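Local coordinates for protein siderophore biosynthesis lipase/esterase, putative (Aspergillus fumigatus, PDB 6GUP) that hydrolyses the ester bonds of the fungal siderophore fusarinine C, as a homodimeric alpha/beta-hydrolase that leaves triacetylfusarinine C uncut, at residues A[45-49]-A[71-77]; A[80-85]-A[227-233]; A[165-170]-A[250-255]; A[194-199]-A[214-219]. All blocks are in the same frame, centred on the assembly; numbering follows the deposited sequence.

Contact 1: residues A[45-49]-A[71-77]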
loop_
_atom_site.group_PDB
_atom_site.type_symbol
_atom_site.label_atom_id
_atom_site.label_comp_id
_atom_site.label_asym_id
_atom_site.label_seq_id
_atom_site.Cartn_x
_atom_site.Cartn_y
_atom_site.Cartn_z
ATOM N N LEU A 45 5.028 -7.057 7.256
ATOM C CA LEU A 45 3.572 -6.948 7.132
ATOM C C LEU A 45 3.149 -5.481 7.213
ATOM O O LEU A 45 3.447 -4.801 8.197
ATOM C CB LEU A 45 2.867 -7.756 8.228
ATOM C CG LEU A 45 1.331 -7.725 8.251
ATOM C CD1 LEU A 45 0.758 -8.417 7.028
ATOM C CD2 LEU A 45 0.797 -8.367 9.521
ATOM N N GLY A 46 2.467 -5.009 6.171
ATOM C CA GLY A 46 2.025 -3.618 6.087
ATOM C C GLY A 46 3.033 -2.632 5.508
ATOM O O GLY A 46 2.815 -1.421 5.590
ATOM N N ASP A 47 4.123 -3.132 4.920
ATOM C CA ASP A 47 5.162 -2.267 4.340
ATOM C C ASP A 47 4.790 -1.786 2.938
ATOM O O ASP A 47 4.798 -0.583 2.671
ATOM C CB ASP A 47 6.522 -2.985 4.294
ATOM C CG ASP A 47 7.167 -3.131 5.669
ATOM O OD1 ASP A 47 6.496 -2.892 6.697
ATOM O OD2 ASP A 47 8.362 -3.495 5.718
ATOM N N GLY A 48 4.471 -2.727 2.051
ATOM C CA GLY A 48 4.233 -2.421 0.637
ATOM C C GLY A 48 5.553 -2.122 -0.053
ATOM O O GLY A 48 6.489 -2.920 0.033
ATOM N N LEU A 49 5.633 -0.970 -0.724
ATOM C CA LEU A 49 6.891 -0.486 -1.315
ATOM C C LEU A 49 7.694 0.424 -0.369
ATOM O O LEU A 49 8.757 0.919 -0.752
ATOM C CB LEU A 49 6.610 0.272 -2.621
ATOM C CG LEU A 49 5.698 -0.386 -3.661
ATOM C CD1 LEU A 49 5.593 0.506 -4.889
ATOM C CD2 LEU A 49 6.191 -1.771 -4.053
ATOM N N THR A 71 10.464 -5.069 -5.379
ATOM C CA THR A 71 9.646 -5.054 -4.164
ATOM C C THR A 71 8.191 -5.038 -4.618
ATOM O O THR A 71 7.923 -4.735 -5.781
ATOM C CB THR A 71 9.936 -3.820 -3.293
ATOM O OG1 THR A 71 9.734 -2.625 -4.059
ATOM C CG2 THR A 71 11.366 -3.852 -2.779
ATOM N N LEU A 72 7.257 -5.368 -3.726
ATOM C CA LEU A 72 5.844 -5.469 -4.120
ATOM C C LEU A 72 4.841 -5.120 -3.030
ATOM O O LEU A 72 5.168 -5.097 -1.841
ATOM C CB LEU A 72 5.531 -6.871 -4.670
ATOM C CG LEU A 72 5.167 -8.004 -3.698
ATOM C CD1 LEU A 72 4.820 -9.265 -4.473
ATOM C CD2 LEU A 72 6.286 -8.270 -2.704
ATOM N N THR A 73 3.613 -4.859 -3.477
ATOM C CA THR A 73 2.457 -4.712 -2.605
ATOM C C THR A 73 1.647 -6.000 -2.618
ATOM O O THR A 73 1.567 -6.689 -3.639
ATOM C CB THR A 73 1.536 -3.560 -3.054
ATOM O OG1 THR A 73 1.073 -3.791 -4.393
ATOM C CG2 THR A 73 2.269 -2.230 -2.988
ATOM N N LEU A 74 1.062 -6.313 -1.466
ATOM C CA LEU A 74 0.119 -7.410 -1.306
ATOM C C LEU A 74 -1.188 -6.789 -0.818
ATOM O O LEU A 74 -1.254 -5.578 -0.598
ATOM C CB LEU A 74 0.658 -8.413 -0.279
ATOM C CG LEU A 74 2.085 -8.937 -0.498
ATOM C CD1 LEU A 74 2.608 -9.635 0.749
ATOM C CD2 LEU A 74 2.150 -9.868 -1.700
ATOM N N THR A 75 -2.225 -7.605 -0.652
ATOM C CA THR A 75 -3.459 -7.152 0.003
ATOM C C THR A 75 -3.177 -6.887 1.487
ATOM O O THR A 75 -3.735 -5.957 2.073
ATOM C CB THR A 75 -4.598 -8.183 -0.146
ATOM O OG1 THR A 75 -4.848 -8.422 -1.536
ATOM C CG2 THR A 75 -5.892 -7.692 0.517
ATOM N N SER A 76 -2.303 -7.703 2.077
ATOM C CA SER A 76 -1.873 -7.534 3.467
ATOM C C SER A 76 -1.030 -6.278 3.730
ATOM O O SER A 76 -0.890 -5.869 4.885
ATOM C CB SER A 76 -1.106 -8.770 3.926
ATOM O OG SER A 76 -1.922 -9.919 3.817
ATOM N N SER A 77 -0.455 -5.691 2.677
ATOM C CA SER A 77 0.151 -4.355 2.761
ATOM C C SER A 77 -0.867 -3.316 3.235
ATOM O O SER A 77 -0.547 -2.462 4.061
ATOM C CB SER A 77 0.720 -3.918 1.407
ATOM O OG SER A 77 1.602 -4.892 0.874
#
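The loop after strand 37-42 of the alpha/beta-hydrolase sheet lies against the end of strand 67-72 and the short helical turn that follows, and Leu45, Gly46, Gly48 and Leu49 make the contact. The delta methyl CD2 of Leu49 packs 3.6 Å from Thr71 OG1 and reaches CA of Leu72, while its CG lies against Thr73 CG2, the two side chains crossing at a slant. At the other end, CG of Leu45 anti to N (chi1 179°) carries CD1 to within 3.6 Å of Ser76 CB. Between them, Gly46 CA gives a CH...O contact to Ser77 O, 3.5 Å away, and Gly48 CA passes 3.6 Å from Ser77 OG. That hydroxyl takes a straight bond from Leu74 N (2.8 Å, 175°), which ties up the turn. Asp89 and Arg88 hold the Ser76 hydroxyl from the next helix, and Leu49 packs on Leu16 of the second subunit. Gly48 O and Leu72 O, both acceptors, lie only 3.2 Å apart with no proton between them to share. The segments are joined by methyl packing, a CH...O contact and close glycine backbone, without a conventional hydrogen bond, and the buried Thr71 OG1, with a methyl for its neighbour here, has no polar partner.

Contact 2: residues A[80-85]-A[227-233]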
loop_
_atom_site.group_PDB
_atom_site.type_symbol
_atom_site.label_atom_id
_atom_site.label_comp_id
_atom_site.label_asym_id
_atom_site.label_seq_id
_atom_site.Cartn_x
_atom_site.Cartn_y
_atom_site.Cartn_z
ATOM N N SER A 80 -3.112 -4.824 7.135
ATOM C CA SER A 80 -2.059 -5.332 8.026
ATOM C C SER A 80 -2.543 -5.772 9.421
ATOM O O SER A 80 -1.748 -6.271 10.221
ATOM C CB SER A 80 -0.968 -4.271 8.180
ATOM O OG SER A 80 -1.497 -3.072 8.720
ATOM N N TRP A 81 -3.839 -5.614 9.692
ATOM C CA TRP A 81 -4.427 -5.862 11.023
ATOM C C TRP A 81 -5.103 -7.231 11.154
ATOM O O TRP A 81 -5.470 -7.609 12.260
ATOM C CB TRP A 81 -5.428 -4.747 11.404
ATOM C CG TRP A 81 -6.160 -4.181 10.239
ATOM C CD1 TRP A 81 -5.857 -3.032 9.569
ATOM C CD2 TRP A 81 -7.275 -4.763 9.559
ATOM N NE1 TRP A 81 -6.727 -2.850 8.526
ATOM C CE2 TRP A 81 -7.610 -3.897 8.495
ATOM C CE3 TRP A 81 -8.034 -5.927 9.751
ATOM C CZ2 TRP A 81 -8.671 -4.157 7.621
ATOM C CZ3 TRP A 81 -9.094 -6.186 8.882
ATOM C CH2 TRP A 81 -9.398 -5.303 7.828
ATOM N N GLY A 82 -5.259 -7.968 10.050
ATOM C CA GLY A 82 -6.013 -9.229 10.045
ATOM C C GLY A 82 -5.176 -10.493 10.192
ATOM O O GLY A 82 -4.038 -10.551 9.723
ATOM N N LEU A 83 -5.758 -11.499 10.849
ATOM C CA LEU A 83 -5.179 -12.850 10.956
ATOM C C LEU A 83 -5.623 -13.690 9.759
ATOM O O LEU A 83 -6.639 -13.393 9.123
ATOM C CB LEU A 83 -5.621 -13.521 12.272
ATOM C CG LEU A 83 -5.358 -15.012 12.558
ATOM C CD1 LEU A 83 -3.882 -15.315 12.782
ATOM C CD2 LEU A 83 -6.165 -15.460 13.768
ATOM N N GLY A 84 -4.856 -14.737 9.459
ATOM C CA GLY A 84 -5.173 -15.659 8.371
ATOM C C GLY A 84 -4.828 -15.044 7.031
ATOM O O GLY A 84 -5.596 -15.157 6.075
ATOM N N HIS A 85 -3.664 -14.396 6.976
ATOM C CA HIS A 85 -3.240 -13.614 5.813
ATOM C C HIS A 85 -2.156 -14.277 4.950
ATOM O O HIS A 85 -1.988 -13.899 3.788
ATOM C CB HIS A 85 -2.777 -12.220 6.263
ATOM C CG HIS A 85 -1.447 -12.208 6.953
ATOM N ND1 HIS A 85 -1.306 -12.394 8.311
ATOM C CD2 HIS A 85 -0.197 -12.025 6.468
ATOM C CE1 HIS A 85 -0.026 -12.331 8.631
ATOM N NE2 HIS A 85 0.668 -12.109 7.531
ATOM N N THR A 227 2.158 -1.551 13.700
ATOM C CA THR A 227 1.109 -1.646 12.682
ATOM C C THR A 227 -0.220 -1.849 13.423
ATOM O O THR A 227 -0.219 -2.391 14.533
ATOM C CB THR A 227 1.403 -2.777 11.652
ATOM O OG1 THR A 227 0.368 -2.842 10.667
ATOM C CG2 THR A 227 1.534 -4.139 12.305
ATOM N N PRO A 228 -1.353 -1.397 12.836
ATOM C CA PRO A 228 -2.652 -1.597 13.495
ATOM C C PRO A 228 -2.986 -3.071 13.718
ATOM O O PRO A 228 -2.513 -3.928 12.968
ATOM C CB PRO A 228 -3.647 -0.961 12.512
ATOM C CG PRO A 228 -2.927 -0.927 11.209
ATOM C CD PRO A 228 -1.517 -0.617 11.596
ATOM N N LEU A 229 -3.790 -3.350 14.742
ATOM C CA LEU A 229 -4.110 -4.724 15.125
ATOM C C LEU A 229 -5.596 -4.922 15.382
ATOM O O LEU A 229 -6.203 -4.190 16.168
ATOM C CB LEU A 229 -3.319 -5.124 16.376
ATOM C CG LEU A 229 -1.804 -5.299 16.229
ATOM C CD1 LEU A 229 -1.171 -5.532 17.591
ATOM C CD2 LEU A 229 -1.457 -6.447 15.290
ATOM N N SER A 230 -6.170 -5.921 14.712
ATOM C CA SER A 230 -7.498 -6.419 15.047
ATOM C C SER A 230 -7.397 -7.251 16.321
ATOM O O SER A 230 -6.307 -7.688 16.707
ATOM C CB SER A 230 -8.080 -7.263 13.907
ATOM O OG SER A 230 -7.412 -8.508 13.784
ATOM N N ALA A 231 -8.538 -7.460 16.967
ATOM C CA ALA A 231 -8.614 -8.287 18.172
ATOM C C ALA A 231 -8.173 -9.724 17.902
ATOM O O ALA A 231 -7.423 -10.304 18.690
ATOM C CB ALA A 231 -10.025 -8.273 18.734
ATOM N N ARG A 232 -8.640 -10.285 16.787
ATOM C CA ARG A 232 -8.275 -11.651 16.397
ATOM C C ARG A 232 -6.790 -11.801 16.097
ATOM O O ARG A 232 -6.186 -12.811 16.469
ATOM C CB ARG A 232 -9.091 -12.121 15.191
ATOM C CG ARG A 232 -10.521 -12.477 15.548
ATOM C CD ARG A 232 -11.243 -13.122 14.381
ATOM N NE ARG A 232 -11.475 -12.194 13.277
ATOM C CZ ARG A 232 -12.171 -12.485 12.176
ATOM N NH1 ARG A 232 -12.726 -13.685 12.009
ATOM N NH2 ARG A 232 -12.321 -11.567 11.229
ATOM N N ARG A 233 -6.210 -10.808 15.428
ATOM C CA ARG A 233 -4.782 -10.840 15.134
ATOM C C ARG A 233 -3.935 -10.693 16.388
ATOM O O ARG A 233 -2.937 -11.394 16.544
ATOM C CB ARG A 233 -4.384 -9.770 14.124
ATOM C CG ARG A 233 -3.030 -10.088 13.539
ATOM C CD ARG A 233 -2.421 -9.032 12.638
ATOM N NE ARG A 233 -0.961 -9.144 12.683
ATOM C CZ ARG A 233 -0.252 -10.210 12.290
ATOM N NH1 ARG A 233 -0.837 -11.299 11.786
ATOM N NH2 ARG A 233 1.074 -10.190 12.400
#
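Ser230, the N-cap of helix 231-238, and the backbone oxygen of Trp81 form the centre of this contact. Trp81 O accepts twice from the same residue: from Ser230 N at 3.1 Å and from Ser230 OG at 2.6 Å, the hydroxyl tilted from the carbonyl plane. A chi1 of 71° sets OG between the serine's own N and carbonyl carbon, where it can donate to Trp81 O and still accept the capping bond from Arg233 N. The same hydroxyl caps the helix and ties it to the 80-85 loop. A hydroxyl-hydroxyl bond lies nearby, Ser80 OG donating to Thr227 OG1 at 2.7 Å. Pro228 CG comes in at the edge of the Trp81 indole, near its plane and 4.0 Å from CD1, and Trp81 CA makes a CH...O contact with Pro228 O, a buried oxygen with no conventional partner in the model.

Arg233 turns its CG away from its backbone N (chi1 -163°) and runs extended to NE alongside Trp81 O. Its CB touches that oxygen at 3.1 Å, and NH1 ends 3.4 Å from His85 CE1, with the guanidinium and imidazole planes 76° apart. The charge of Arg233 is met by a salt bridge to Asp249. On the outer side, Leu83 CD2 lies against Arg232 O.

The loop leading into helix 86-108 is thereby joined to the start of helix 231-238. Trp81 also packs on strand 211-213 and on Leu213 of the second subunit, while Ala231 faces helix 185-205.

Contact 3: residues A[165-170]-A[250-255]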
loop_
_atom_site.group_PDB
_atom_site.type_symbol
_atom_site.label_atom_id
_atom_site.label_comp_id
_atom_site.label_asym_id
_atom_site.label_seq_id
_atom_site.Cartn_x
_atom_site.Cartn_y
_atom_site.Cartn_z
ATOM N N PRO A 165 14.327 -13.308 10.589
ATOM C CA PRO A 165 13.050 -13.964 10.891
ATOM C C PRO A 165 12.880 -14.113 12.402
ATOM O O PRO A 165 13.518 -14.966 13.023
ATOM C CB PRO A 165 13.174 -15.326 10.199
ATOM C CG PRO A 165 14.635 -15.586 10.137
ATOM C CD PRO A 165 15.301 -14.249 10.003
ATOM N N VAL A 166 12.026 -13.267 12.972
ATOM C CA VAL A 166 11.914 -13.095 14.417
ATOM C C VAL A 166 10.469 -13.341 14.847
ATOM O O VAL A 166 9.530 -12.907 14.177
ATOM C CB VAL A 166 12.382 -11.674 14.817
ATOM C CG1 VAL A 166 11.987 -11.317 16.246
ATOM C CG2 VAL A 166 13.891 -11.557 14.644
ATOM N N SER A 167 10.309 -14.041 15.969
ATOM C CA SER A 167 8.993 -14.299 16.551
ATOM C C SER A 167 8.413 -13.019 17.153
ATOM O O SER A 167 9.016 -12.425 18.050
ATOM C CB SER A 167 9.081 -15.387 17.627
ATOM O OG SER A 167 7.880 -15.480 18.376
ATOM N N ASP A 168 7.253 -12.601 16.645
ATOM C CA ASP A 168 6.506 -11.474 17.218
ATOM C C ASP A 168 6.052 -11.780 18.641
ATOM O O ASP A 168 6.078 -10.902 19.504
ATOM C CB ASP A 168 5.280 -11.126 16.362
ATOM C CG ASP A 168 5.646 -10.458 15.047
ATOM O OD1 ASP A 168 6.488 -9.536 15.045
ATOM O OD2 ASP A 168 5.071 -10.847 14.007
ATOM N N ARG A 169 5.627 -13.021 18.869
ATOM C CA ARG A 169 5.261 -13.497 20.204
ATOM C C ARG A 169 6.401 -13.294 21.204
ATOM O O ARG A 169 6.193 -12.723 22.277
ATOM C CB ARG A 169 4.844 -14.976 20.158
ATOM C CG ARG A 169 4.901 -15.683 21.501
ATOM C CD ARG A 169 4.449 -17.126 21.429
ATOM N NE ARG A 169 4.771 -17.791 22.692
ATOM C CZ ARG A 169 5.858 -18.527 22.943
ATOM N NH1 ARG A 169 6.012 -19.058 24.155
ATOM N NH2 ARG A 169 6.779 -18.775 22.009
ATOM N N GLU A 170 7.591 -13.773 20.848
ATOM C CA GLU A 170 8.771 -13.627 21.710
ATOM C C GLU A 170 9.290 -12.189 21.785
ATOM O O GLU A 170 9.896 -11.810 22.787
ATOM C CB GLU A 170 9.890 -14.585 21.290
ATOM C CG GLU A 170 9.617 -16.024 21.698
ATOM C CD GLU A 170 10.804 -16.936 21.489
ATOM O OE1 GLU A 170 11.449 -16.854 20.424
ATOM O OE2 GLU A 170 11.082 -17.758 22.388
ATOM N N ASP A 250 3.346 -17.724 14.198
ATOM C CA ASP A 250 4.407 -18.197 15.084
ATOM C C ASP A 250 5.226 -19.331 14.448
ATOM O O ASP A 250 5.105 -20.501 14.820
ATOM C CB ASP A 250 3.802 -18.612 16.436
ATOM C CG ASP A 250 4.848 -18.810 17.518
ATOM O OD1 ASP A 250 5.950 -18.235 17.404
ATOM O OD2 ASP A 250 4.561 -19.535 18.495
ATOM N N LEU A 251 6.061 -18.952 13.482
ATOM C CA LEU A 251 6.951 -19.877 12.775
ATOM C C LEU A 251 8.359 -19.904 13.373
ATOM O O LEU A 251 9.052 -20.917 13.260
ATOM C CB LEU A 251 7.042 -19.491 11.293
ATOM C CG LEU A 251 5.748 -19.575 10.476
ATOM C CD1 LEU A 251 5.896 -18.843 9.150
ATOM C CD2 LEU A 251 5.346 -21.023 10.240
ATOM N N PHE A 252 8.771 -18.806 14.017
ATOM C CA PHE A 252 10.173 -18.584 14.387
ATOM C C PHE A 252 10.452 -18.522 15.898
ATOM O O PHE A 252 11.526 -18.066 16.303
ATOM C CB PHE A 252 10.674 -17.300 13.707
ATOM C CG PHE A 252 10.438 -17.268 12.218
ATOM C CD1 PHE A 252 10.937 -18.282 11.403
ATOM C CD2 PHE A 252 9.726 -16.226 11.626
ATOM C CE1 PHE A 252 10.725 -18.262 10.031
ATOM C CE2 PHE A 252 9.512 -16.202 10.254
ATOM C CZ PHE A 252 10.012 -17.222 9.456
ATOM N N SER A 253 9.515 -18.990 16.729
ATOM C CA SER A 253 9.733 -19.032 18.185
ATOM C C SER A 253 10.769 -20.092 18.564
ATOM O O SER A 253 10.788 -21.184 17.996
ATOM C CB SER A 253 8.429 -19.282 18.952
ATOM O OG SER A 253 7.710 -18.075 19.123
ATOM N N SER A 254 11.616 -19.752 19.531
ATOM C CA SER A 254 12.723 -20.608 19.959
ATOM C C SER A 254 12.307 -21.858 20.741
ATOM O O SER A 254 13.082 -22.811 20.818
ATOM C CB SER A 254 13.728 -19.797 20.784
ATOM O OG SER A 254 13.167 -19.375 22.015
ATOM N N ASP A 255 11.100 -21.854 21.313
ATOM C CA ASP A 255 10.601 -22.992 22.106
ATOM C C ASP A 255 9.654 -23.939 21.339
ATOM O O ASP A 255 8.994 -24.780 21.957
ATOM C CB ASP A 255 9.951 -22.498 23.414
ATOM C CG ASP A 255 8.700 -21.656 23.187
ATOM O OD1 ASP A 255 8.523 -21.110 22.076
ATOM O OD2 ASP A 255 7.897 -21.527 24.135
HETATM O O HOH W 1 12.600 -15.658 16.967
#
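Ser167 is the N-cap of helix 168-178, which follows strand 159-163 of the alpha/beta-hydrolase sheet, and its hydroxyl meets that of Ser253 in the 250-255 loop. Beside it Val166 packs on Asp286, probably the acid of the catalytic triad. Ser167 OG accepts the capping bond from Glu170 N, nearly straight at 170°, and donates to Ser253 OG at 2.7 Å. Ser253 OG in turn lies against Asp250 OD1, at a distance too short to be taken at face value, and takes a weak bond from Arg169 NH2.

That guanidinium spends its stronger bonds on Asp255, which it grips end-on: NH2 to OD1 at 2.9 Å and NH1 to OD2 at 3.1 Å. The two flat groups are nearly parallel, 2° apart, but stepped, each oxygen about 20° out of the guanidinium plane, and both are met on the syn side. An extended arginine chain from CG to NE carries the charge out to this partner. Asp250 OD2 lies well out of the guanidinium plane and probably contributes only through its charge.

Both carboxylate oxygens of Glu170 are satisfied by Ser254. OE2 accepts from Ser254 OG at 2.7 Å through the syn lone pair, whereas Ser254 N reaches OE1 from above the carboxylate plane, at 3.0 Å. Asp255 OD1 stands close to OE2, a pairing of like charges that the neighbouring Arg169 probably eases. A water bridges the backbones, accepting from Ser167 N and donating to Phe252 O. At the apolar end Pro165 CB sits 3.6 Å from the Phe252 ring centroid, almost exactly on the ring normal.

Contact 4: residues A[194-199]-A[214-219]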
loop_
_atom_site.group_PDB
_atom_site.type_symbol
_atom_site.label_atom_id
_atom_site.label_comp_id
_atom_site.label_asym_id
_atom_site.label_seq_id
_atom_site.Cartn_x
_atom_site.Cartn_y
_atom_site.Cartn_z
ATOM N N LYS A 194 -5.023 -4.992 29.490
ATOM C CA LYS A 194 -6.256 -4.406 28.962
ATOM C C LYS A 194 -6.487 -4.814 27.502
ATOM O O LYS A 194 -7.614 -5.130 27.126
ATOM C CB LYS A 194 -6.224 -2.879 29.092
ATOM C CG LYS A 194 -7.558 -2.190 28.846
ATOM C CD LYS A 194 -7.527 -0.755 29.356
ATOM C CE LYS A 194 -8.603 0.112 28.724
ATOM N NZ LYS A 194 -8.411 1.549 29.071
ATOM N N LEU A 195 -5.420 -4.823 26.700
ATOM C CA LEU A 195 -5.501 -5.232 25.287
ATOM C C LEU A 195 -5.914 -6.697 25.101
ATOM O O LEU A 195 -6.706 -7.002 24.206
ATOM C CB LEU A 195 -4.177 -4.967 24.550
ATOM C CG LEU A 195 -3.855 -3.521 24.151
ATOM C CD1 LEU A 195 -2.425 -3.432 23.635
ATOM C CD2 LEU A 195 -4.830 -2.989 23.112
ATOM N N THR A 196 -5.375 -7.593 25.931
ATOM C CA THR A 196 -5.776 -9.009 25.917
ATOM C C THR A 196 -7.243 -9.168 26.298
ATOM O O THR A 196 -8.002 -9.824 25.587
ATOM C CB THR A 196 -4.911 -9.876 26.863
ATOM O OG1 THR A 196 -4.805 -9.243 28.142
ATOM C CG2 THR A 196 -3.517 -10.091 26.288
ATOM N N SER A 197 -7.634 -8.542 27.407
ATOM C CA SER A 197 -9.023 -8.555 27.881
ATOM C C SER A 197 -10.014 -8.029 26.835
ATOM O O SER A 197 -11.104 -8.584 26.678
ATOM C CB SER A 197 -9.144 -7.739 29.173
ATOM O OG SER A 197 -10.479 -7.714 29.649
ATOM N N MET A 198 -9.630 -6.960 26.137
ATOM C CA MET A 198 -10.408 -6.430 25.009
ATOM C C MET A 198 -10.481 -7.423 23.855
ATOM O O MET A 198 -11.554 -7.652 23.290
ATOM C CB MET A 198 -9.796 -5.128 24.485
ATOM C CG MET A 198 -10.007 -3.927 25.387
ATOM S SD MET A 198 -9.027 -2.514 24.850
ATOM C CE MET A 198 -9.898 -2.082 23.345
ATOM N N ALA A 199 -9.329 -7.995 23.509
ATOM C CA ALA A 199 -9.214 -8.919 22.383
ATOM C C ALA A 199 -9.972 -10.231 22.602
ATOM O O ALA A 199 -10.576 -10.760 21.665
ATOM C CB ALA A 199 -7.751 -9.196 22.076
ATOM N N LEU A 214 -8.183 -2.752 17.557
ATOM C CA LEU A 214 -7.770 -2.261 18.866
ATOM C C LEU A 214 -7.099 -0.895 18.701
ATOM O O LEU A 214 -6.579 -0.597 17.622
ATOM C CB LEU A 214 -6.823 -3.255 19.544
ATOM C CG LEU A 214 -7.395 -4.664 19.759
ATOM C CD1 LEU A 214 -6.300 -5.633 20.175
ATOM C CD2 LEU A 214 -8.519 -4.657 20.784
ATOM N N PRO A 215 -7.112 -0.057 19.760
ATOM C CA PRO A 215 -6.569 1.301 19.634
ATOM C C PRO A 215 -5.075 1.317 19.320
ATOM O O PRO A 215 -4.301 0.600 19.958
ATOM C CB PRO A 215 -6.835 1.930 21.011
ATOM C CG PRO A 215 -7.843 1.056 21.664
ATOM C CD PRO A 215 -7.596 -0.317 21.128
ATOM N N LEU A 216 -4.695 2.132 18.339
ATOM C CA LEU A 216 -3.298 2.259 17.918
ATOM C C LEU A 216 -2.443 2.850 19.047
ATOM O O LEU A 216 -1.298 2.437 19.238
ATOM C CB LEU A 216 -3.201 3.110 16.638
ATOM C CG LEU A 216 -1.991 3.001 15.697
ATOM C CD1 LEU A 216 -0.727 3.571 16.316
ATOM C CD2 LEU A 216 -1.756 1.581 15.197
ATOM N N ALA A 217 -3.014 3.796 19.796
ATOM C CA ALA A 217 -2.367 4.367 20.986
ATOM C C ALA A 217 -1.853 3.290 21.943
ATOM O O ALA A 217 -0.732 3.384 22.438
ATOM C CB ALA A 217 -3.327 5.293 21.720
ATOM N N MET A 218 -2.681 2.273 22.181
ATOM C CA MET A 218 -2.354 1.171 23.094
ATOM C C MET A 218 -1.434 0.109 22.481
ATOM O O MET A 218 -0.438 -0.267 23.098
ATOM C CB MET A 218 -3.643 0.513 23.599
ATOM C CG MET A 218 -4.505 1.440 24.443
ATOM S SD MET A 218 -6.066 0.701 24.964
ATOM C CE MET A 218 -5.527 -0.365 26.294
ATOM N N THR A 219 -1.770 -0.375 21.282
ATOM C CA THR A 219 -1.033 -1.488 20.654
ATOM C C THR A 219 0.425 -1.159 20.318
ATOM O O THR A 219 1.299 -2.016 20.454
ATOM C CB THR A 219 -1.715 -1.995 19.362
ATOM O OG1 THR A 219 -1.897 -0.907 18.448
ATOM C CG2 THR A 219 -3.061 -2.641 19.671
#
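Leu195 of helix 185-205 makes an apolar contact with the first turn of helix 216-222, where Pro215 is the N-cap; both helices belong to the largely helical segment between sheet strands 159-163 and 278-283. From CB, chi1 of -76° places CG anti to the carbonyl carbon, and there it meets Met218 CB at 4.1 Å. The chain then forks. CD1 goes to the backbone, 3.8 Å from Thr219 CA and equally near Met218 O. CD2 fits between side chains, touching Met218 CB at 3.7 Å and Thr219 CG2 at 3.9 Å, with Leu214 CB and the Pro215 ring a little farther off. The Leu195 and Met218 side chains run antiparallel, side by side.

Met218 bends at its thioether (chi3 77°), which brings its methyl CE across the aliphatic stem of Lys194 at about a right angle, against its CB, CG, CD and CE. One turn along, the side chain of Met198 runs antiparallel to that of Leu214, its CB and CE both on the CD2 methyl. Phe234 of helix 231-238 packs on Leu195, Ala199 and Leu214, extending the apolar cluster. The Met198 methyl ends against the Pro215 ring, CE lying 3.7 Å from Pro215 CD.

From the N terminus, contact 1 closes first, bringing the loop after strand 37-42 back to the end of strand 67-72. Contact 2 opens just beyond it, and the two touch, Leu45 packing on Ser80 and Arg233. The long span from 80-85 to 227-233 includes strands 117-122 and 159-163 and the helices up to 216-222. Contact 3 opens within that span but closes after it, at 250-255, so contacts 2 and 3 cross. The short loop of contact 4 falls inside both. Leu214 and Leu229 share a backbone hydrogen bond, joining contact 4 to contact 2, so the outlying helices are tied through 227-233 to the loops beside the central sheet.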